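Local coordinates for protein RNase III inhibitor (Mycobacterium tuberculosis, PDB 5M3I) that is a macro domain protein, with a mixed beta sheet packed between helices, named as an RNase III inhibitor, at residues T24-N29 with L116-V121; D108-I113 with F146-D151; V28-C33 with P124-G129. One frame throughout, in Å; residues are numbered along the deposited sequence.

Contact 1: residues T24-N29 with L116-V121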
loop_
_atom_site.group_PDB
_atom_site.type_symbol
_atom_site.label_atom_id
_atom_site.label_comp_id
_atom_site.label_asym_id
_atom_site.label_seq_id
_atom_site.Cartn_x
_atom_site.Cartn_y
_atom_site.Cartn_z
ATOM N N THR A 24 -11.663 -6.220 2.223
ATOM C CA THR A 24 -11.395 -5.828 0.850
ATOM C C THR A 24 -10.600 -6.912 0.146
ATOM O O THR A 24 -10.013 -7.811 0.749
ATOM C CB THR A 24 -10.642 -4.470 0.753
ATOM O OG1 THR A 24 -9.417 -4.538 1.485
ATOM C CG2 THR A 24 -11.492 -3.340 1.296
ATOM N N GLU A 25 -10.600 -6.817 -1.155
ATOM C CA GLU A 25 -9.914 -7.782 -2.001
ATOM C C GLU A 25 -8.394 -7.579 -1.972
ATOM O O GLU A 25 -7.644 -8.545 -2.078
ATOM C CB GLU A 25 -10.469 -7.600 -3.403
ATOM C CG GLU A 25 -10.114 -8.688 -4.364
ATOM C CD GLU A 25 -10.886 -8.574 -5.682
ATOM O OE1 GLU A 25 -10.293 -8.909 -6.736
ATOM O OE2 GLU A 25 -12.064 -8.161 -5.645
ATOM N N ALA A 26 -7.949 -6.318 -1.824
ATOM C CA ALA A 26 -6.528 -5.994 -1.680
ATOM C C ALA A 26 -6.272 -5.123 -0.453
ATOM O O ALA A 26 -7.130 -4.348 -0.031
ATOM C CB ALA A 26 -6.010 -5.290 -2.919
ATOM N N LEU A 27 -5.083 -5.281 0.115
ATOM C CA LEU A 27 -4.598 -4.372 1.148
ATOM C C LEU A 27 -3.331 -3.740 0.655
ATOM O O LEU A 27 -2.496 -4.439 0.089
ATOM C CB LEU A 27 -4.293 -5.141 2.420
ATOM C CG LEU A 27 -5.395 -6.016 2.997
ATOM C CD1 LEU A 27 -4.848 -6.749 4.211
ATOM C CD2 LEU A 27 -6.579 -5.170 3.395
ATOM N N VAL A 28 -3.174 -2.436 0.878
ATOM C CA VAL A 28 -1.916 -1.747 0.620
ATOM C C VAL A 28 -1.037 -1.607 1.881
ATOM O O VAL A 28 -1.494 -1.235 2.961
ATOM C CB VAL A 28 -2.153 -0.377 0.032
ATOM C CG1 VAL A 28 -0.824 0.330 -0.227
ATOM C CG2 VAL A 28 -2.973 -0.475 -1.242
ATOM N N ASN A 29 0.222 -1.972 1.730
ATOM C CA ASN A 29 1.239 -1.858 2.745
ATOM C C ASN A 29 2.247 -0.777 2.273
ATOM O O ASN A 29 2.369 -0.543 1.079
ATOM C CB ASN A 29 1.919 -3.216 2.892
ATOM C CG ASN A 29 2.955 -3.264 4.004
ATOM O OD1 ASN A 29 2.959 -2.445 4.916
ATOM N ND2 ASN A 29 3.869 -4.218 3.899
ATOM N N LEU A 116 -5.204 -6.355 -12.473
ATOM C CA LEU A 116 -5.665 -7.507 -11.695
ATOM C C LEU A 116 -7.184 -7.534 -11.450
ATOM O O LEU A 116 -7.709 -8.457 -10.805
ATOM C CB LEU A 116 -4.914 -7.556 -10.386
ATOM C CG LEU A 116 -3.410 -7.764 -10.551
ATOM C CD1 LEU A 116 -2.726 -7.690 -9.206
ATOM C CD2 LEU A 116 -3.115 -9.111 -11.200
ATOM N N ASN A 117 -7.897 -6.558 -12.011
ATOM C CA ASN A 117 -9.328 -6.449 -11.820
ATOM C C ASN A 117 -9.762 -6.464 -10.356
ATOM O O ASN A 117 -10.769 -7.089 -9.978
ATOM C CB ASN A 117 -10.048 -7.579 -12.647
ATOM C CG ASN A 117 -11.305 -7.066 -13.328
ATOM O OD1 ASN A 117 -11.476 -5.863 -13.561
ATOM N ND2 ASN A 117 -12.196 -7.980 -13.652
ATOM N N ILE A 118 -9.020 -5.728 -9.523
ATOM C CA ILE A 118 -9.325 -5.651 -8.104
ATOM C C ILE A 118 -10.591 -4.792 -7.940
ATOM O O ILE A 118 -10.696 -3.719 -8.519
ATOM C CB ILE A 118 -8.095 -5.134 -7.330
ATOM C CG1 ILE A 118 -7.041 -6.244 -7.292
ATOM C CG2 ILE A 118 -8.459 -4.694 -5.913
ATOM C CD1 ILE A 118 -5.642 -5.748 -6.976
ATOM N N ALA A 119 -11.579 -5.322 -7.226
ATOM C CA ALA A 119 -12.869 -4.631 -6.959
ATOM C C ALA A 119 -12.823 -3.691 -5.728
ATOM O O ALA A 119 -13.630 -2.786 -5.618
ATOM C CB ALA A 119 -13.942 -5.663 -6.716
ATOM N N SER A 120 -11.899 -3.950 -4.803
ATOM C CA SER A 120 -11.863 -3.210 -3.583
ATOM C C SER A 120 -10.450 -3.226 -3.003
ATOM O O SER A 120 -9.769 -4.250 -3.066
ATOM C CB SER A 120 -12.907 -3.762 -2.578
ATOM O OG SER A 120 -12.486 -4.982 -2.022
ATOM N N VAL A 121 -10.073 -2.103 -2.397
ATOM C CA VAL A 121 -8.764 -1.963 -1.777
ATOM C C VAL A 121 -8.817 -1.075 -0.513
ATOM O O VAL A 121 -9.620 -0.147 -0.427
ATOM C CB VAL A 121 -7.780 -1.454 -2.822
ATOM C CG1 VAL A 121 -8.201 -0.120 -3.300
ATOM C CG2 VAL A 121 -6.387 -1.382 -2.255
#

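Contact 2: residues D108-I113 with F146-D151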
loop_
_atom_site.group_PDB
_atom_site.type_symbol
_atom_site.label_atom_id
_atom_site.label_comp_id
_atom_site.label_asym_id
_atom_site.label_seq_id
_atom_site.Cartn_x
_atom_site.Cartn_y
_atom_site.Cartn_z
ATOM N N ASP A 108 1.302 3.591 -10.548
ATOM C CA ASP A 108 1.383 2.157 -10.712
ATOM C C ASP A 108 0.324 1.442 -9.887
ATOM O O ASP A 108 -0.092 0.333 -10.246
ATOM C CB ASP A 108 2.754 1.637 -10.392
ATOM C CG ASP A 108 3.001 0.266 -10.964
ATOM O OD1 ASP A 108 2.904 0.100 -12.193
ATOM O OD2 ASP A 108 3.353 -0.669 -10.219
ATOM N N LEU A 109 -0.087 2.020 -8.767
ATOM C CA LEU A 109 -1.156 1.419 -7.992
ATOM C C LEU A 109 -2.440 1.323 -8.843
ATOM O O LEU A 109 -3.107 0.295 -8.793
ATOM C CB LEU A 109 -1.471 2.214 -6.729
ATOM C CG LEU A 109 -2.630 1.659 -5.879
ATOM C CD1 LEU A 109 -2.354 0.249 -5.369
ATOM C CD2 LEU A 109 -2.892 2.590 -4.694
ATOM N N ILE A 110 -2.770 2.388 -9.578
ATOM C CA ILE A 110 -3.939 2.387 -10.424
ATOM C C ILE A 110 -3.790 1.321 -11.508
ATOM O O ILE A 110 -4.718 0.571 -11.785
ATOM C CB ILE A 110 -4.102 3.747 -11.112
ATOM C CG1 ILE A 110 -4.556 4.799 -10.097
ATOM C CG2 ILE A 110 -5.065 3.673 -12.279
ATOM C CD1 ILE A 110 -4.408 6.211 -10.633
ATOM N N ARG A 111 -2.633 1.291 -12.133
ATOM C CA ARG A 111 -2.364 0.332 -13.184
ATOM C C ARG A 111 -2.539 -1.102 -12.665
ATOM O O ARG A 111 -3.121 -1.918 -13.304
ATOM C CB ARG A 111 -0.945 0.521 -13.722
ATOM C CG ARG A 111 -0.625 -0.373 -14.918
ATOM C CD ARG A 111 0.847 -0.335 -15.316
ATOM N NE ARG A 111 1.701 -0.917 -14.273
ATOM C CZ ARG A 111 1.802 -2.219 -13.964
ATOM N NH1 ARG A 111 1.111 -3.140 -14.620
ATOM N NH2 ARG A 111 2.614 -2.600 -12.984
ATOM N N VAL A 112 -2.054 -1.380 -11.474
ATOM C CA VAL A 112 -2.114 -2.723 -10.936
ATOM C C VAL A 112 -3.563 -3.142 -10.606
ATOM O O VAL A 112 -3.936 -4.314 -10.754
ATOM C CB VAL A 112 -1.163 -2.818 -9.720
ATOM C CG1 VAL A 112 -1.461 -4.000 -8.822
ATOM C CG2 VAL A 112 0.275 -2.858 -10.210
ATOM N N ILE A 113 -4.342 -2.209 -10.066
ATOM C CA ILE A 113 -5.722 -2.490 -9.720
ATOM C C ILE A 113 -6.496 -2.834 -10.987
ATOM O O ILE A 113 -7.358 -3.698 -10.946
ATOM C CB ILE A 113 -6.356 -1.323 -8.909
ATOM C CG1 ILE A 113 -5.824 -1.354 -7.466
ATOM C CG2 ILE A 113 -7.876 -1.409 -8.893
ATOM C CD1 ILE A 113 -5.954 -0.064 -6.710
ATOM N N PHE A 146 -8.127 7.534 -6.941
ATOM C CA PHE A 146 -9.274 6.606 -6.938
ATOM C C PHE A 146 -10.491 7.118 -7.675
ATOM O O PHE A 146 -11.320 6.314 -8.083
ATOM C CB PHE A 146 -9.649 6.150 -5.501
ATOM C CG PHE A 146 -8.725 5.110 -4.985
ATOM C CD1 PHE A 146 -8.802 3.834 -5.479
ATOM C CD2 PHE A 146 -7.707 5.435 -4.129
ATOM C CE1 PHE A 146 -7.917 2.857 -5.073
ATOM C CE2 PHE A 146 -6.782 4.491 -3.740
ATOM C CZ PHE A 146 -6.883 3.191 -4.217
ATOM N N GLN A 147 -10.587 8.420 -7.905
ATOM C CA GLN A 147 -11.576 8.899 -8.838
ATOM C C GLN A 147 -11.348 8.417 -10.289
ATOM O O GLN A 147 -12.285 8.461 -11.086
ATOM C CB GLN A 147 -11.648 10.407 -8.782
ATOM C CG GLN A 147 -12.342 10.820 -7.507
ATOM C CD GLN A 147 -12.315 12.294 -7.305
ATOM O OE1 GLN A 147 -11.502 12.973 -7.870
ATOM N NE2 GLN A 147 -13.204 12.792 -6.478
ATOM N N GLN A 148 -10.133 7.975 -10.628
ATOM C CA GLN A 148 -9.899 7.323 -11.907
ATOM C C GLN A 148 -10.311 5.849 -11.925
ATOM O O GLN A 148 -10.251 5.218 -12.964
ATOM C CB GLN A 148 -8.434 7.417 -12.316
ATOM C CG GLN A 148 -7.824 8.816 -12.321
ATOM C CD GLN A 148 -6.481 8.854 -12.994
ATOM O OE1 GLN A 148 -6.327 8.468 -14.175
ATOM N NE2 GLN A 148 -5.507 9.388 -12.284
ATOM N N LEU A 149 -10.783 5.318 -10.797
ATOM C CA LEU A 149 -11.262 3.949 -10.736
ATOM C C LEU A 149 -12.684 3.948 -10.198
ATOM O O LEU A 149 -12.928 3.466 -9.097
ATOM C CB LEU A 149 -10.357 3.143 -9.844
ATOM C CG LEU A 149 -8.891 3.053 -10.283
ATOM C CD1 LEU A 149 -8.076 2.536 -9.140
ATOM C CD2 LEU A 149 -8.752 2.161 -11.494
ATOM N N PRO A 150 -13.635 4.475 -10.993
ATOM C CA PRO A 150 -15.012 4.660 -10.508
ATOM C C PRO A 150 -15.760 3.378 -10.135
ATOM O O PRO A 150 -16.749 3.476 -9.414
ATOM C CB PRO A 150 -15.716 5.348 -11.680
ATOM C CG PRO A 150 -14.924 4.964 -12.891
ATOM C CD PRO A 150 -13.494 4.850 -12.416
ATOM N N ASP A 151 -15.300 2.201 -10.556
ATOM C CA ASP A 151 -15.920 0.927 -10.117
ATOM C C ASP A 151 -15.176 0.187 -8.984
ATOM O O ASP A 151 -15.490 -0.978 -8.684
ATOM C CB ASP A 151 -16.082 -0.007 -11.319
ATOM C CG ASP A 151 -16.973 0.590 -12.400
ATOM O OD1 ASP A 151 -18.097 1.100 -12.082
ATOM O OD2 ASP A 151 -16.550 0.550 -13.582
#

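Contact 3: residues V28-C33 with P124-G129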
loop_
_atom_site.group_PDB
_atom_site.type_symbol
_atom_site.label_atom_id
_atom_site.label_comp_id
_atom_site.label_asym_id
_atom_site.label_seq_id
_atom_site.Cartn_x
_atom_site.Cartn_y
_atom_site.Cartn_z
ATOM N N VAL A 28 -3.174 -2.436 0.878
ATOM C CA VAL A 28 -1.916 -1.747 0.620
ATOM C C VAL A 28 -1.037 -1.607 1.881
ATOM O O VAL A 28 -1.494 -1.235 2.961
ATOM C CB VAL A 28 -2.153 -0.377 0.032
ATOM C CG1 VAL A 28 -0.824 0.330 -0.227
ATOM C CG2 VAL A 28 -2.973 -0.475 -1.242
ATOM N N ASN A 29 0.222 -1.972 1.730
ATOM C CA ASN A 29 1.239 -1.858 2.745
ATOM C C ASN A 29 2.247 -0.777 2.273
ATOM O O ASN A 29 2.369 -0.543 1.079
ATOM C CB ASN A 29 1.919 -3.216 2.892
ATOM C CG ASN A 29 2.955 -3.264 4.004
ATOM O OD1 ASN A 29 2.959 -2.445 4.916
ATOM N ND2 ASN A 29 3.869 -4.218 3.899
ATOM N N THR A 30 2.885 -0.078 3.208
ATOM C CA THR A 30 3.885 0.947 2.895
ATOM C C THR A 30 5.229 0.370 3.241
ATOM O O THR A 30 5.428 -0.095 4.379
ATOM C CB THR A 30 3.689 2.251 3.705
ATOM O OG1 THR A 30 3.475 1.966 5.087
ATOM C CG2 THR A 30 2.460 2.967 3.198
ATOM N N VAL A 31 6.143 0.394 2.277
ATOM C CA VAL A 31 7.443 -0.241 2.444
ATOM C C VAL A 31 8.592 0.640 1.988
ATOM O O VAL A 31 8.404 1.635 1.278
ATOM C CB VAL A 31 7.555 -1.572 1.659
ATOM C CG1 VAL A 31 6.514 -2.542 2.143
ATOM C CG2 VAL A 31 7.437 -1.372 0.155
ATOM N N ASN A 32 9.777 0.248 2.460
ATOM C CA ASN A 32 11.033 0.726 1.968
ATOM C C ASN A 32 11.595 -0.281 0.946
ATOM O O ASN A 32 11.055 -1.381 0.814
ATOM C CB ASN A 32 12.034 0.935 3.125
ATOM C CG ASN A 32 12.320 -0.321 3.910
ATOM O OD1 ASN A 32 12.926 -1.287 3.407
ATOM N ND2 ASN A 32 11.870 -0.332 5.181
ATOM N N CYS A 33 12.667 0.126 0.254
ATOM C CA CYS A 33 13.302 -0.671 -0.795
ATOM C C CYS A 33 14.495 -1.540 -0.332
ATOM O O CYS A 33 15.159 -2.132 -1.161
ATOM C CB CYS A 33 13.752 0.236 -1.963
ATOM S SG CYS A 33 12.412 1.182 -2.762
ATOM N N PRO A 124 -3.614 2.690 3.618
ATOM C CA PRO A 124 -3.172 3.402 4.801
ATOM C C PRO A 124 -2.720 4.794 4.456
ATOM O O PRO A 124 -2.653 5.135 3.284
ATOM C CB PRO A 124 -1.973 2.586 5.272
ATOM C CG PRO A 124 -1.408 2.061 4.010
ATOM C CD PRO A 124 -2.570 1.784 3.115
ATOM N N PRO A 125 -2.391 5.601 5.458
ATOM C CA PRO A 125 -1.986 6.970 5.170
ATOM C C PRO A 125 -0.521 7.025 4.709
ATOM O O PRO A 125 0.391 7.270 5.495
ATOM C CB PRO A 125 -2.230 7.704 6.506
ATOM C CG PRO A 125 -2.311 6.662 7.552
ATOM C CD PRO A 125 -2.546 5.331 6.904
ATOM N N LEU A 126 -0.325 6.862 3.413
ATOM C CA LEU A 126 0.965 6.596 2.823
ATOM C C LEU A 126 2.002 7.673 3.157
ATOM O O LEU A 126 1.814 8.834 2.837
ATOM C CB LEU A 126 0.834 6.525 1.304
ATOM C CG LEU A 126 -0.128 5.560 0.663
ATOM C CD1 LEU A 126 -0.120 5.778 -0.838
ATOM C CD2 LEU A 126 0.278 4.125 0.979
ATOM N N GLY A 127 3.089 7.259 3.797
ATOM C CA GLY A 127 4.156 8.156 4.123
ATOM C C GLY A 127 3.894 9.184 5.229
ATOM O O GLY A 127 4.731 10.055 5.455
ATOM N N VAL A 128 2.783 9.065 5.951
ATOM C CA VAL A 128 2.468 9.980 7.050
ATOM C C VAL A 128 2.968 9.395 8.376
ATOM O O VAL A 128 2.758 8.223 8.655
ATOM C CB VAL A 128 0.946 10.254 7.105
ATOM C CG1 VAL A 128 0.598 11.216 8.240
ATOM C CG2 VAL A 128 0.482 10.823 5.781
ATOM N N GLY A 129 3.586 10.219 9.210
ATOM C CA GLY A 129 4.107 9.759 10.513
ATOM C C GLY A 129 5.522 9.243 10.336
ATOM O O GLY A 129 6.461 10.037 10.353
#

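Contact 1: residues T24-N29 with L116-V121
The hydroxyl of Ser120 is a bump that fills the hollow where the backbone runs from Thr24 into Glu25. Its OG lies between Ser120's own backbone N and carbonyl carbon (chi1 74°), which turns it toward segment 24-29. There it takes the Glu25 N-H at 2.8 Å in a fairly straight bond (158°), while the same OG rests 3.2 Å from Thr24 CA. One step along, Ser120 O accepts from Ala26 N at 3.0 Å, with Glu25 N adding a weak second bond to this carbonyl. Glu25 stretches over the loop before the strand: CG is anti to the backbone N (chi1 -167°), the chain beyond is extended, and OE2 reaches Ala119 N in a weak bond of 3.3 Å. On the face that carries Ala26 and Val121, the small Ala26 CB fits the shallow corner formed by Ile118 CG2 (3.9 Å) and Val121 CG2 (4.0 Å). The same Val121 CG2 leans on Val28 CG2 at 3.7 Å, the two valines crossing obliquely. Thr24 OG1 bonds back to Ala26 O at 2.8 Å from above the carbonyl plane, and Val121 CA offers that oxygen a CH...O contact. Ala26 and Val121 form a parallel bridge, the start of the pairing of strands 26-31 and 120-123 in the central sheet of the macro domain.

Contact 2: residues D108-I113 with F146-D151
Leu149 puts its two methyl branches against two isoleucines one helical turn apart: CD1 touches Ile113 CG2 at 4.0 Å and CD2 touches Ile110 CG2 at 4.1 Å. Its CG, anti to the carbonyl carbon (chi1 -61°), is the fork from which the methyls part toward the helix. Next to it the Phe146 ring completes the tight side. Ile113 CD1 comes within 3.9 Å of Phe146 CE1, its side chain crossing the phenylalanine at about a right angle, and Leu109 CD2 approaches Phe146 CZ at 4.1 Å. Both aliphatic tips meet the ring obliquely. This half is buried and wholly apolar. The looser half faces solvent: Ile110 CD1 rests against the amide end of the exposed Gln148, 3.7 Å from NE2. The backbone carbonyl of Gln148 has a polar partner, Arg114 NH2. Arg111 starts off away from this contact and forms a salt bridge with Asp108, NE (2.6 Å) and NH2 both on OD1; Asp108 OD2 takes Met70 N. Helix 99-115 thus packs beside the C-terminal end of helix 135-147, and both lie over strand 120-123, where Ile113 and Phe146 touch Val121 and Phe146 also reaches Val123.

Contact 3: residues V28-C33 with P124-G129
Toward the C-terminal ends of the parallel strands, the end of the sheet where macro domains generally have their cleft, Val28 and Thr30 meet Pro124 and Leu126. Pro124 sets its ring crosswise to the Val28 side chain, with CD 3.2 Å from Val28 O and 3.8 Å from Val28 CB. The proline nitrogen carries no hydrogen, and no hydrogen bond joins the two segments; apart from the close approach of Pro124 CD to Val28 O, the contact is apolar packing. Leu126 brings CD2 to both Val28 CG1 (4.1 Å) and Thr30 CG2 (3.3 Å), which lie on the same side of the strand. That last pair is tighter than ordinary van der Waals contact. Thr30 CG2, anti to its carbonyl carbon (chi1 to OG1 47°), is the branch turned to Leu126 CD2 and, at 4.1 Å, to Pro124 CG. In the alternating strand-and-helix layout of this fold, the segment 124-129 is the loop that leaves strand 120-123 on its way to helix 135-147. It bends in two overlapping turns: Pro125 is the centre of an inverse gamma turn, and a type II beta turn runs from Pro125 to Val128, closed by Val128 N to Pro125 O at 3.0 Å. Gly127 takes the positive-phi corner (phi 71°) of that turn. Beyond the two segments, Leu126 packs on Phe87 of strand 83-88 and on Leu142 of helix 135-147, while Thr30 touches Ile41 and Thr89.

In the fold
Strand 26-31 enters contacts 1 and 3, which share Val28 and Asn29 and lie about 16 Å apart between centres: contact 1 is near the start of its pairing with strand 120-123, contact 3 just past the end of that neighbour. Contact 2 joins the two helices that come before and after strand 120-123. Its centre is about 10 Å from that of contact 1 and about 18 Å from that of contact 3. Val121 CG1 packs on Phe146 CE1 at 3.5 Å, and Val28 CG2 on Leu109 CD1 at 4.2 Å. Along the chain the order is 24-33, 108-113, 116-121, 124-129, 146-151; strand 120-123 and its following loop thus pack against strand 26-31, far earlier in sequence.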